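Local coordinates for protein leucyl-trna synthetase (Plasmodium falciparum, PDB 5FOC) that is the editing domain of a cytosolic leucyl-tRNA synthetase, the part that probably hydrolyses wrongly charged tRNA, in an enzyme targeted by antimalarial benzoxaboroles, at residues 94-99 and 212-217; 147-152 and 180-185; 24-29 and 108-113. The protein carries 2 engineered substitutions. All blocks are in the same frame, centred on the assembly; numbering follows the deposited sequence.

Contact 1. Residues 94-99 and 212-217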
loop_
_atom_site.group_PDB
_atom_site.type_symbol
_atom_site.label_atom_id
_atom_site.label_comp_id
_atom_site.label_asym_id
_atom_site.label_seq_id
_atom_site.Cartn_x
_atom_site.Cartn_y
_atom_site.Cartn_z
ATOM N N PHE A 94 14.951 3.024 -15.474
ATOM C CA PHE A 94 14.799 3.098 -14.012
ATOM C C PHE A 94 14.367 4.468 -13.450
ATOM O O PHE A 94 13.773 4.529 -12.362
ATOM C CB PHE A 94 16.088 2.653 -13.344
ATOM C CG PHE A 94 16.348 1.190 -13.471
ATOM C CD1 PHE A 94 15.780 0.290 -12.582
ATOM C CD2 PHE A 94 17.146 0.704 -14.504
ATOM C CE1 PHE A 94 16.031 -1.061 -12.703
ATOM C CE2 PHE A 94 17.405 -0.653 -14.636
ATOM C CZ PHE A 94 16.840 -1.536 -13.735
ATOM N N PHE A 95 14.690 5.546 -14.159
ATOM C CA PHE A 95 14.300 6.915 -13.769
ATOM C C PHE A 95 14.352 7.840 -14.976
ATOM O O PHE A 95 15.106 7.608 -15.925
ATOM C CB PHE A 95 15.143 7.448 -12.575
ATOM C CG PHE A 95 16.640 7.570 -12.835
ATOM C CD1 PHE A 95 17.161 8.709 -13.414
ATOM C CD2 PHE A 95 17.520 6.595 -12.395
ATOM C CE1 PHE A 95 18.518 8.844 -13.652
ATOM C CE2 PHE A 95 18.908 6.724 -12.602
ATOM C CZ PHE A 95 19.406 7.845 -13.229
ATOM N N THR A 96 13.512 8.856 -14.962
ATOM C CA THR A 96 13.519 9.850 -16.024
ATOM C C THR A 96 14.896 10.559 -16.035
ATOM O O THR A 96 15.372 11.064 -15.000
ATOM C CB THR A 96 12.384 10.846 -15.824
ATOM O OG1 THR A 96 11.104 10.158 -15.815
ATOM C CG2 THR A 96 12.426 11.963 -16.884
ATOM N N ASP A 97 15.556 10.544 -17.194
ATOM C CA ASP A 97 16.852 11.182 -17.342
ATOM C C ASP A 97 16.774 12.691 -17.109
ATOM O O ASP A 97 15.789 13.349 -17.455
ATOM C CB ASP A 97 17.440 10.919 -18.725
ATOM C CG ASP A 97 17.792 9.471 -18.929
ATOM O OD1 ASP A 97 16.891 8.677 -19.256
ATOM O OD2 ASP A 97 18.974 9.124 -18.724
ATOM N N PHE A 98 17.830 13.218 -16.515
ATOM C CA PHE A 98 17.978 14.648 -16.314
ATOM C C PHE A 98 18.691 15.244 -17.512
ATOM O O PHE A 98 19.727 14.748 -17.936
ATOM C CB PHE A 98 18.742 14.944 -15.015
ATOM C CG PHE A 98 17.999 14.529 -13.795
ATOM C CD1 PHE A 98 17.088 15.380 -13.203
ATOM C CD2 PHE A 98 18.166 13.256 -13.269
ATOM C CE1 PHE A 98 16.383 14.984 -12.066
ATOM C CE2 PHE A 98 17.465 12.848 -12.143
ATOM C CZ PHE A 98 16.565 13.711 -11.542
ATOM N N GLU A 99 18.096 16.304 -18.050
ATOM C CA GLU A 99 18.588 17.026 -19.210
ATOM C C GLU A 99 19.743 17.959 -18.826
ATOM O O GLU A 99 20.028 18.195 -17.610
ATOM C CB GLU A 99 17.446 17.834 -19.838
ATOM C CG GLU A 99 16.200 17.033 -20.221
ATOM C CD GLU A 99 16.359 16.231 -21.497
ATOM O OE1 GLU A 99 17.092 16.675 -22.409
ATOM O OE2 GLU A 99 15.728 15.158 -21.599
ATOM N N VAL A 212 5.193 10.382 -17.638
ATOM C CA VAL A 212 5.086 10.555 -16.188
ATOM C C VAL A 212 6.544 10.769 -15.714
ATOM O O VAL A 212 7.486 10.146 -16.231
ATOM C CB VAL A 212 4.431 9.306 -15.540
ATOM C CG1 VAL A 212 4.504 9.340 -14.035
ATOM C CG2 VAL A 212 2.976 9.179 -15.948
ATOM N N PHE A 213 6.733 11.659 -14.749
ATOM C CA PHE A 213 8.072 11.894 -14.161
ATOM C C PHE A 213 8.406 10.794 -13.175
ATOM O O PHE A 213 7.740 10.704 -12.153
ATOM C CB PHE A 213 8.054 13.263 -13.486
ATOM C CG PHE A 213 9.367 13.735 -12.919
ATOM C CD1 PHE A 213 10.624 13.272 -13.334
ATOM C CD2 PHE A 213 9.317 14.721 -11.971
ATOM C CE1 PHE A 213 11.795 13.738 -12.731
ATOM C CE2 PHE A 213 10.493 15.207 -11.373
ATOM C CZ PHE A 213 11.715 14.728 -11.774
ATOM N N ILE A 214 9.392 9.947 -13.496
ATOM C CA ILE A 214 9.716 8.802 -12.640
ATOM C C ILE A 214 11.020 9.095 -11.887
ATOM O O ILE A 214 12.060 9.255 -12.500
ATOM C CB ILE A 214 9.863 7.479 -13.405
ATOM C CG1 ILE A 214 8.554 7.156 -14.212
ATOM C CG2 ILE A 214 10.171 6.311 -12.474
ATOM C CD1 ILE A 214 7.299 7.154 -13.355
ATOM N N LEU A 215 10.939 9.089 -10.566
ATOM C CA LEU A 215 12.119 9.268 -9.763
ATOM C C LEU A 215 12.961 8.023 -9.603
ATOM O O LEU A 215 14.163 8.119 -9.390
ATOM C CB LEU A 215 11.682 9.709 -8.386
ATOM C CG LEU A 215 10.818 10.964 -8.270
ATOM C CD1 LEU A 215 10.548 11.309 -6.808
ATOM C CD2 LEU A 215 11.378 12.156 -9.003
ATOM N N ASN A 216 12.320 6.868 -9.594
ATOM C CA ASN A 216 12.966 5.593 -9.456
ATOM C C ASN A 216 11.973 4.472 -9.742
ATOM O O ASN A 216 10.749 4.675 -9.726
ATOM C CB ASN A 216 13.568 5.441 -8.013
ATOM C CG ASN A 216 14.928 4.830 -8.019
ATOM O OD1 ASN A 216 15.294 4.079 -8.904
ATOM N ND2 ASN A 216 15.740 5.194 -6.972
ATOM N N LYS A 217 12.542 3.289 -9.951
ATOM C CA LYS A 217 11.802 2.055 -10.166
ATOM C C LYS A 217 12.536 0.991 -9.350
ATOM O O LYS A 217 13.718 0.735 -9.588
ATOM C CB LYS A 217 11.765 1.720 -11.663
ATOM C CG LYS A 217 11.112 0.417 -11.954
ATOM C CD LYS A 217 11.137 0.113 -13.438
ATOM C CE LYS A 217 12.419 -0.574 -13.844
ATOM N NZ LYS A 217 12.337 -0.892 -15.303
HETATM O O HOH W 1 14.193 11.083 -12.237
HETATM O O HOH W 2 9.910 9.567 -18.053
#
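Thr96 holds OG1 anti to its own carbonyl carbon (chi1 -59°), which sets the hydroxyl against the backbone of Ile214, while Lys217, bent at chi3 (86°), brings its CE to the ring of Phe94. The threonine then grips both polar backbone atoms of Ile214. Its N donates to Ile214 O at 2.9 Å, and its OG1 accepts from Ile214 N, also at 2.9 Å, in a nearly straight bond (170°); a side-chain oxygen thus does the work that a neighbouring strand's carbonyl would do in a sheet. Two waters extend the polar seam. One donates to both Thr96 O and Ile214 O, giving the latter a second donor, and the other lies 2.6 Å from Thr96 OG1 while donating to Val212 O. Beside the seam, Thr96 CB meets the edge of the Phe213 ring, near its plane, 3.9 Å from CD1.

This is a loop docked on the approach to a strand. Residues 94-99, in the irregular connection between helices 18-35 and 103-109, run beside the chain entering strand 216-219, which pairs with strand 146-152 in the main mixed sheet. No ladder forms here: Phe94 O is close to Lys217 N, but the angle is poor, and that N-H is given to Asn216 OD1 instead. Phe94 O receives a CA-H...O contact from Asn216 CA at 3.2 Å.

At the far end of the contact, Lys217 NZ stands over the face of the Phe94 ring, 4.6 Å from its centroid, a cation-pi contact, and CE lies 3.7 Å from Phe94 CD1. NZ also makes a weak hydrogen bond to Thr93 O. Phe95 touches Leu215 O through CB, whereas its ring leads off to an edge-to-face meeting with Trp110.

Contact 2. Residues 147-152 and 180-185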
loop_
_atom_site.group_PDB
_atom_site.type_symbol
_atom_site.label_atom_id
_atom_site.label_comp_id
_atom_site.label_asym_id
_atom_site.label_seq_id
_atom_site.Cartn_x
_atom_site.Cartn_y
_atom_site.Cartn_z
ATOM N N TYR A 147 8.173 -1.414 -8.520
ATOM C CA TYR A 147 7.307 -0.312 -8.145
ATOM C C TYR A 147 7.940 0.991 -8.571
ATOM O O TYR A 147 9.174 1.126 -8.559
ATOM C CB TYR A 147 6.947 -0.347 -6.648
ATOM C CG TYR A 147 6.035 -1.496 -6.328
ATOM C CD1 TYR A 147 6.536 -2.784 -6.154
ATOM C CD2 TYR A 147 4.641 -1.321 -6.304
ATOM C CE1 TYR A 147 5.697 -3.851 -5.903
ATOM C CE2 TYR A 147 3.811 -2.371 -6.007
ATOM C CZ TYR A 147 4.319 -3.639 -5.845
ATOM O OH TYR A 147 3.479 -4.706 -5.616
ATOM N N TYR A 148 7.107 1.971 -8.883
ATOM C CA TYR A 148 7.536 3.252 -9.378
ATOM C C TYR A 148 7.363 4.331 -8.314
ATOM O O TYR A 148 6.453 4.309 -7.538
ATOM C CB TYR A 148 6.720 3.622 -10.663
ATOM C CG TYR A 148 7.134 2.766 -11.826
ATOM C CD1 TYR A 148 6.772 1.411 -11.876
ATOM C CD2 TYR A 148 7.875 3.285 -12.883
ATOM C CE1 TYR A 148 7.138 0.604 -12.950
ATOM C CE2 TYR A 148 8.213 2.490 -13.988
ATOM C CZ TYR A 148 7.853 1.152 -14.004
ATOM O OH TYR A 148 8.192 0.339 -15.067
ATOM N N LEU A 149 8.311 5.276 -8.315
ATOM C CA LEU A 149 8.252 6.440 -7.428
ATOM C C LEU A 149 7.996 7.644 -8.331
ATOM O O LEU A 149 8.743 7.860 -9.277
ATOM C CB LEU A 149 9.606 6.660 -6.662
ATOM C CG LEU A 149 9.788 5.705 -5.496
ATOM C CD1 LEU A 149 9.867 4.245 -5.852
ATOM C CD2 LEU A 149 11.089 6.138 -4.835
ATOM N N THR A 150 6.971 8.429 -7.976
ATOM C CA THR A 150 6.550 9.604 -8.722
ATOM C C THR A 150 5.898 10.640 -7.784
ATOM O O THR A 150 5.266 10.282 -6.759
ATOM C CB THR A 150 5.555 9.224 -9.848
ATOM O OG1 THR A 150 5.515 10.311 -10.753
ATOM C CG2 THR A 150 4.207 8.953 -9.303
ATOM N N LEU A 151 6.067 11.907 -8.122
ATOM C CA LEU A 151 5.589 13.006 -7.304
ATOM C C LEU A 151 4.118 13.293 -7.584
ATOM O O LEU A 151 3.701 13.187 -8.763
ATOM C CB LEU A 151 6.442 14.258 -7.550
ATOM C CG LEU A 151 7.886 14.322 -6.951
ATOM C CD1 LEU A 151 8.686 15.411 -7.622
ATOM C CD2 LEU A 151 7.710 14.561 -5.470
ATOM N N GLY A 152 3.324 13.578 -6.575
ATOM C CA GLY A 152 1.907 13.868 -6.805
ATOM C C GLY A 152 1.340 14.780 -5.760
ATOM O O GLY A 152 2.052 15.227 -4.809
ATOM N N PRO A 180 3.687 17.693 -3.240
ATOM C CA PRO A 180 4.424 17.507 -1.939
ATOM C C PRO A 180 4.720 16.076 -1.572
ATOM O O PRO A 180 5.420 15.834 -0.579
ATOM C CB PRO A 180 3.439 18.076 -0.923
ATOM C CG PRO A 180 2.104 17.785 -1.536
ATOM C CD PRO A 180 2.291 18.099 -2.991
ATOM N N ASN A 181 4.184 15.098 -2.298
ATOM C CA ASN A 181 4.276 13.684 -1.915
ATOM C C ASN A 181 5.012 12.875 -2.952
ATOM O O ASN A 181 4.782 13.073 -4.178
ATOM C CB ASN A 181 2.854 13.085 -1.732
ATOM C CG ASN A 181 2.056 13.807 -0.670
ATOM O OD1 ASN A 181 2.642 14.460 0.206
ATOM N ND2 ASN A 181 0.739 13.725 -0.725
ATOM N N ILE A 182 5.911 12.001 -2.497
ATOM C CA ILE A 182 6.495 10.972 -3.309
ATOM C C ILE A 182 5.590 9.773 -3.154
ATOM O O ILE A 182 5.548 9.177 -2.118
ATOM C CB ILE A 182 7.927 10.611 -2.898
ATOM C CG1 ILE A 182 8.831 11.805 -3.122
ATOM C CG2 ILE A 182 8.424 9.425 -3.683
ATOM C CD1 ILE A 182 10.108 11.756 -2.324
ATOM N N TYR A 183 4.868 9.389 -4.237
ATOM C CA TYR A 183 4.095 8.168 -4.226
ATOM C C TYR A 183 4.797 6.955 -4.779
ATOM O O TYR A 183 5.558 7.066 -5.717
ATOM C CB TYR A 183 2.792 8.392 -5.015
ATOM C CG TYR A 183 1.813 9.361 -4.389
ATOM C CD1 TYR A 183 1.423 9.236 -3.038
ATOM C CD2 TYR A 183 1.295 10.459 -5.105
ATOM C CE1 TYR A 183 0.511 10.113 -2.459
ATOM C CE2 TYR A 183 0.390 11.350 -4.521
ATOM C CZ TYR A 183 -0.013 11.177 -3.200
ATOM O OH TYR A 183 -0.876 12.000 -2.527
ATOM N N VAL A 184 4.570 5.807 -4.138
ATOM C CA VAL A 184 5.065 4.540 -4.599
ATOM C C VAL A 184 3.836 3.736 -5.075
ATOM O O VAL A 184 2.855 3.562 -4.322
ATOM C CB VAL A 184 5.759 3.708 -3.501
ATOM C CG1 VAL A 184 6.410 2.492 -4.096
ATOM C CG2 VAL A 184 6.830 4.563 -2.787
ATOM N N CYS A 185 3.943 3.216 -6.289
ATOM C CA CYS A 185 2.773 2.529 -6.930
ATOM C C CYS A 185 3.236 1.735 -8.133
ATOM O O CYS A 185 4.316 1.925 -8.660
ATOM C CB CYS A 185 1.752 3.565 -7.327
ATOM S SG CYS A 185 2.354 4.821 -8.478
#
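Tyr147 touches Val184 through its CB, 3.9 Å from CG1, and the edge of its ring passes the backbone carbonyl carbon of Cys185; the phenol OH ends farther off, hydrogen-bonded to Gly253 O and Asn142 N. Tyr148 is the first paired residue. Its N donates to Cys185 O at 2.8 Å and its O accepts from Cys185 N, while its ring turns away from the partner strand. At Leu149 the side chains switch to the other face of the sheet: Leu149 and Val184 lie side by side, pointing the same way, with CG 4.2 Å from CG2, and both meet Phe21 of helix 18-35.

Thr150 returns to the hydrogen-bonded pattern opposite Tyr183, whose N donates to Thr150 O at 2.7 Å. The hydroxyl of Thr150 looks elsewhere for its partner and finds Phe213 O. Leu151 crosses Ile182 obliquely, its CD2 reaching CG1 at 3.8 Å and also brushing Asn181 O. Gly152 finishes the series by exchanging backbone bonds with Asn181, and its lack of a side chain lets the Tyr183 ring settle against it, CE2 standing 3.7 Å from Gly152 CA. The same ring has Asn181 CB over one face, offset toward the rim. Asn181 ND2 donates to Tyr183 OH at 3.0 Å, close to the amide plane, and the two polar ends have further partners in Asp154 OD1 and Phe153 O respectively.

Three hydrogen-bonded pairs alternating with two non-hydrogen-bonded ones make this a regular antiparallel ladder, in which strand 181-185 joins strand 146-152 on one side and runs parallel to strand 120-127 on the other, in the large mixed sheet of the editing domain.

Contact 3. Residues 24-29 and 108-113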
loop_
_atom_site.group_PDB
_atom_site.type_symbol
_atom_site.label_atom_id
_atom_site.label_comp_id
_atom_site.label_asym_id
_atom_site.label_seq_id
_atom_site.Cartn_x
_atom_site.Cartn_y
_atom_site.Cartn_z
ATOM N N ILE A 24 17.689 3.198 0.529
ATOM C CA ILE A 24 17.140 2.290 -0.484
ATOM C C ILE A 24 17.095 2.977 -1.863
ATOM O O ILE A 24 17.586 2.411 -2.844
ATOM C CB ILE A 24 15.748 1.734 -0.072
ATOM C CG1 ILE A 24 15.829 0.835 1.172
ATOM C CG2 ILE A 24 15.096 0.967 -1.246
ATOM C CD1 ILE A 24 14.485 0.581 1.847
ATOM N N PHE A 25 16.629 4.215 -1.881
ATOM C CA PHE A 25 16.523 5.031 -3.092
ATOM C C PHE A 25 17.882 5.192 -3.758
ATOM O O PHE A 25 18.073 4.931 -4.952
ATOM C CB PHE A 25 15.811 6.350 -2.767
ATOM C CG PHE A 25 15.651 7.307 -3.921
ATOM C CD1 PHE A 25 16.687 8.065 -4.422
ATOM C CD2 PHE A 25 14.407 7.379 -4.581
ATOM C CE1 PHE A 25 16.535 8.944 -5.488
ATOM C CE2 PHE A 25 14.264 8.257 -5.630
ATOM C CZ PHE A 25 15.287 8.989 -6.129
ATOM N N MET A 26 18.897 5.650 -2.995
ATOM C CA MET A 26 20.195 5.886 -3.586
ATOM C C MET A 26 20.911 4.591 -3.958
ATOM O O MET A 26 21.676 4.570 -4.916
ATOM C CB MET A 26 21.082 6.753 -2.622
ATOM C CG MET A 26 20.528 8.159 -2.459
ATOM S SD MET A 26 20.228 9.060 -4.011
ATOM C CE MET A 26 21.766 8.852 -4.900
ATOM N N ASN A 27 20.662 3.513 -3.213
ATOM C CA ASN A 27 21.197 2.204 -3.598
ATOM C C ASN A 27 20.693 1.806 -5.005
ATOM O O ASN A 27 21.471 1.338 -5.843
ATOM C CB ASN A 27 20.815 1.099 -2.585
ATOM C CG ASN A 27 21.618 1.182 -1.296
ATOM O OD1 ASN A 27 22.674 1.797 -1.262
ATOM N ND2 ASN A 27 21.108 0.565 -0.225
ATOM N N SER A 28 19.412 2.086 -5.247
ATOM C CA SER A 28 18.769 1.807 -6.566
ATOM C C SER A 28 19.301 2.684 -7.679
ATOM O O SER A 28 19.564 2.185 -8.797
ATOM C CB SER A 28 17.256 1.914 -6.438
ATOM O OG SER A 28 16.830 0.887 -5.568
ATOM N N ILE A 29 19.501 3.975 -7.389
ATOM C CA ILE A 29 20.101 4.868 -8.366
ATOM C C ILE A 29 21.461 4.302 -8.740
ATOM O O ILE A 29 21.823 4.185 -9.887
ATOM C CB ILE A 29 20.265 6.318 -7.838
ATOM C CG1 ILE A 29 18.915 6.990 -7.567
ATOM C CG2 ILE A 29 21.078 7.193 -8.775
ATOM C CD1 ILE A 29 17.971 7.058 -8.769
ATOM N N LYS A 108 18.794 18.381 -5.954
ATOM C CA LYS A 108 17.700 18.585 -5.016
ATOM C C LYS A 108 16.990 17.265 -4.681
ATOM O O LYS A 108 16.610 17.032 -3.533
ATOM C CB LYS A 108 16.697 19.600 -5.588
ATOM C CG LYS A 108 15.568 20.031 -4.656
ATOM C CD LYS A 108 14.608 20.999 -5.358
ATOM C CE LYS A 108 13.725 21.832 -4.419
ATOM N NZ LYS A 108 13.055 21.055 -3.340
ATOM N N ILE A 109 16.820 16.406 -5.689
ATOM C CA ILE A 109 16.064 15.142 -5.530
ATOM C C ILE A 109 16.972 14.113 -4.860
ATOM O O ILE A 109 16.534 13.456 -3.910
ATOM C CB ILE A 109 15.467 14.597 -6.885
ATOM C CG1 ILE A 109 14.497 15.616 -7.432
ATOM C CG2 ILE A 109 14.737 13.296 -6.633
ATOM C CD1 ILE A 109 14.245 15.421 -8.894
ATOM N N TRP A 110 18.216 13.982 -5.344
ATOM C CA TRP A 110 19.166 12.974 -4.822
ATOM C C TRP A 110 19.857 13.522 -3.586
ATOM O O TRP A 110 21.026 13.865 -3.614
ATOM C CB TRP A 110 20.167 12.549 -5.887
ATOM C CG TRP A 110 19.497 11.884 -7.117
ATOM C CD1 TRP A 110 18.152 11.689 -7.354
ATOM C CD2 TRP A 110 20.175 11.333 -8.239
ATOM N NE1 TRP A 110 17.956 11.069 -8.585
ATOM C CE2 TRP A 110 19.177 10.851 -9.154
ATOM C CE3 TRP A 110 21.522 11.230 -8.600
ATOM C CZ2 TRP A 110 19.511 10.224 -10.338
ATOM C CZ3 TRP A 110 21.839 10.649 -9.804
ATOM C CH2 TRP A 110 20.831 10.141 -10.656
ATOM N N ASN A 111 19.081 13.697 -2.547
ATOM C CA ASN A 111 19.482 14.521 -1.385
ATOM C C ASN A 111 18.667 14.058 -0.235
ATOM O O ASN A 111 17.467 13.929 -0.320
ATOM C CB ASN A 111 19.189 16.000 -1.718
ATOM C CG ASN A 111 19.831 16.977 -0.771
ATOM O OD1 ASN A 111 19.691 16.877 0.435
ATOM N ND2 ASN A 111 20.450 17.980 -1.330
ATOM N N GLU A 112 19.268 13.858 0.934
ATOM C CA GLU A 112 18.479 13.446 2.085
ATOM C C GLU A 112 17.312 14.390 2.394
ATOM O O GLU A 112 16.244 13.929 2.830
ATOM C CB GLU A 112 19.394 13.414 3.351
ATOM C CG GLU A 112 18.766 12.681 4.517
ATOM C CD GLU A 112 19.446 13.046 5.842
ATOM O OE1 GLU A 112 19.361 14.237 6.211
ATOM O OE2 GLU A 112 20.063 12.167 6.475
ATOM N N ASP A 113 17.519 15.701 2.197
ATOM C CA ASP A 113 16.507 16.740 2.497
ATOM C C ASP A 113 15.217 16.473 1.689
ATOM O O ASP A 113 14.131 16.746 2.156
ATOM C CB ASP A 113 16.990 18.145 2.128
ATOM C CG ASP A 113 17.964 18.767 3.134
ATOM O OD1 ASP A 113 18.072 18.283 4.277
ATOM O OD2 ASP A 113 18.579 19.776 2.740
#
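Helix 18-35 packs against the junction between helices 103-109 and 112-118, where Trp110 meets Phe25 and Ile29, one helical turn apart, and Met26 beside Phe25. The indole is the main surface on the junction side. Ile29 lies over one face of it: CG2 is 3.7 Å from the centroid of the six-membered ring, a CH-pi contact displaced toward the rim, with CH2 the nearest ring atom at 3.5 Å. Ile29 CD1 adds contacts with CZ2 and CE2 of the same indole. Phe25 approaches the five-membered end instead. Its CG stands anti to the backbone N (chi1 179°), and the edge of its ring receives Trp110 CD1, 3.7 Å from CE1; the two planes are inclined at 67°, an oblique aromatic pair.

Trp110 is the first residue to leave helical geometry after helix 103-109 and is the centre of an inverse gamma turn, closed by a weak bond from Asn111 N to Ile109 O. Asn111 then serves as N-cap of the following helix, its OD1 accepting from Asp113 N at 3.0 Å. One helix thus ends and the next begins within two residues.

Met26 meets the same tryptophan nearer the backbone, SD lying 4.0 Å from Trp110 CB and 4.8 Å from the centroid of the five-membered ring, an oblique Met-aromatic contact. Ile109 makes a looser contact, CG2 with Phe25 CZ at 4.4 Å. Beyond the two segments, Phe115 of helix 112-118 meets the ring of Phe25.

The three contacts lie on the same side of the chain's centre, with their own centres 11 to 13 Å apart. Along the chain contact 3 closes before contact 2 opens, contact 2 is nested inside the loop closed by contact 1, and contacts 1 and 3 cross. Contacts 1 and 2 reach one sheet: strand 146-152 lies between strands 181-185 and 216-219, and Leu215 N is 2.8 Å from Leu149 O. Helix 18-35 reaches the others through Phe25, which packs on Leu149 and accepts a weak bond from Asn216. Sheet, docked loop and helices thus form one continuous piece of the editing domain.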